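PDB 1Y7U: acyl-CoA hydrolase, which hydrolyses acyl-CoA thioesters, probably including those of long-chain fatty acids, to free coenzyme A and fatty acids. Local coordinates for the interface of chains A and B. Residues are numbered along the deposited sequence; one frame, centred on the assembly and turned at random. Chains: chain A/B, Acyl-CoA hydrolase.

The interface of chains A and B. Residues chain A 61-63, 125-127, 129; chain B 32-34, 36.
Two hotdog-fold thioesterase chains meet here across a two-fold interface. Such pairing is typical of the family and probably biological. A loop of chain B lies against the start of strand 61-67 of chain A and the end of strand 112-125. The tight part is centred on the imidazole of B:His34, a residue with 104 Å² hidden by chain A. The ring enters edge-on between the two strand ends. In its plane, the rim faces the backbone carbons A:Glu61 C and A:Ser126 C and the carbonyl oxygen A:Leu125 O. NE2 of B:His34 points almost straight at A:Leu125 O, 3.2 Å away with 173° at the hydrogen, in a weak hydrogen bond. The side chain of A:Glu61 crosses the ring at about a right angle. CB of A:Glu61 lies 3.3 Å from CD2 of B:His34. The chain, extended beyond CG, carries CD of A:Glu61 over one face of the B:His34 ring, 3.8 Å above the plane. Carboxylate and ring are turned 44° apart. A carboxylate here could favour a protonated imidazole. The B:Asp33 carboxylate packs beside A:Glu61 CB, but the like charges stay apart, with A:Glu61 OE1 5.1 Å from B:Asp33 OD1.

B:Asn32 braces the loop from within. Its CG takes the crowded position between backbone N and carbonyl carbon (chi1 52°). OD1 of B:Asn32 accepts two backbone N-H groups, B:His34 N at 2.7 Å and B:Thr36 N at 3.2 Å. Both donors stand above the carbonyl plane. CG2 of A:Val63 meets CG2 of B:Thr36 at 3.4 Å. Both residues belong to coenzyme A sites.

The periphery is looser. OD1 of A:Asn129 stays 4.2 Å from ND1 of B:His34. A:Lys127 has just 5 Å² hidden by chain B.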
# COMPACT_ATOMS: atom_id res chain seq x y z
N GLU A 61 -8.95 13.34 -20.31
CA GLU A 61 -8.68 13.15 -18.90
C GLU A 61 -10.02 13.32 -18.21
O GLU A 61 -10.57 14.42 -18.18
CB GLU A 61 -7.68 14.20 -18.41
CG GLU A 61 -7.15 15.12 -19.50
CD GLU A 61 -6.05 16.05 -19.01
OE1 GLU A 61 -5.01 15.54 -18.54
OE2 GLU A 61 -6.23 17.28 -19.09
N CYS A 62 -10.56 12.25 -17.64
CA CYS A 62 -11.86 12.33 -16.99
C CYS A 62 -11.86 12.44 -15.48
O CYS A 62 -10.87 12.17 -14.81
CB CYS A 62 -12.71 11.14 -17.41
SG CYS A 62 -13.05 11.16 -19.17
N VAL A 63 -13.01 12.84 -14.97
CA VAL A 63 -13.24 13.04 -13.54
C VAL A 63 -14.55 12.34 -13.18
O VAL A 63 -15.48 12.31 -13.99
CB VAL A 63 -13.36 14.55 -13.25
CG1 VAL A 63 -14.66 14.84 -12.55
CG2 VAL A 63 -12.18 15.01 -12.44
N LEU A 125 -12.85 16.53 -19.10
CA LEU A 125 -12.44 17.91 -18.91
C LEU A 125 -11.21 18.33 -19.72
O LEU A 125 -10.34 17.52 -20.04
CB LEU A 125 -12.19 18.18 -17.43
CG LEU A 125 -13.43 18.08 -16.54
CD1 LEU A 125 -13.13 18.62 -15.15
CD2 LEU A 125 -14.55 18.89 -17.18
N SER A 126 -11.17 19.62 -20.05
CA SER A 126 -10.06 20.18 -20.80
C SER A 126 -8.99 20.52 -19.79
O SER A 126 -9.27 20.59 -18.58
CB SER A 126 -10.50 21.45 -21.53
OG SER A 126 -10.85 22.47 -20.61
N LYS A 127 -7.77 20.75 -20.27
CA LYS A 127 -6.66 21.08 -19.38
C LYS A 127 -6.98 22.22 -18.42
O LYS A 127 -6.25 22.44 -17.46
CB LYS A 127 -5.42 21.40 -20.20
CG LYS A 127 -5.06 20.30 -21.18
CD LYS A 127 -3.71 20.54 -21.84
CE LYS A 127 -2.56 20.14 -20.93
NZ LYS A 127 -2.56 18.68 -20.65
N ASN A 129 -10.17 22.64 -16.78
CA ASN A 129 -11.45 22.34 -16.13
C ASN A 129 -12.72 22.74 -16.86
O ASN A 129 -13.71 23.13 -16.23
CB ASN A 129 -11.47 22.95 -14.73
CG ASN A 129 -10.79 22.07 -13.70
OD1 ASN A 129 -9.62 21.70 -13.85
ND2 ASN A 129 -11.53 21.72 -12.65
N ASN B 32 -6.06 11.63 -10.07
CA ASN B 32 -6.21 11.20 -11.46
C ASN B 32 -5.34 12.11 -12.30
O ASN B 32 -4.57 12.90 -11.76
CB ASN B 32 -7.67 11.28 -11.92
CG ASN B 32 -8.29 12.63 -11.65
OD1 ASN B 32 -7.61 13.65 -11.68
ND2 ASN B 32 -9.60 12.64 -11.40
N ASP B 33 -5.48 11.99 -13.61
CA ASP B 33 -4.72 12.78 -14.57
C ASP B 33 -5.11 14.25 -14.58
O ASP B 33 -4.55 15.05 -15.33
CB ASP B 33 -4.88 12.18 -15.97
CG ASP B 33 -6.13 11.33 -16.11
OD1 ASP B 33 -7.25 11.85 -15.90
OD2 ASP B 33 -6.00 10.13 -16.42
N HIS B 34 -6.08 14.61 -13.74
CA HIS B 34 -6.57 15.98 -13.64
C HIS B 34 -6.24 16.59 -12.29
O HIS B 34 -6.84 17.58 -11.88
CB HIS B 34 -8.07 16.02 -13.84
CG HIS B 34 -8.47 16.73 -15.09
ND1 HIS B 34 -8.18 18.06 -15.30
CD2 HIS B 34 -9.08 16.29 -16.21
CE1 HIS B 34 -8.61 18.41 -16.50
NE2 HIS B 34 -9.15 17.36 -17.07
N THR B 36 -6.86 15.61 -9.26
CA THR B 36 -7.99 15.61 -8.34
C THR B 36 -8.17 14.16 -7.87
O THR B 36 -7.72 13.23 -8.53
CB THR B 36 -9.27 16.12 -9.02
OG1 THR B 36 -10.30 16.22 -8.04
CG2 THR B 36 -9.71 15.17 -10.11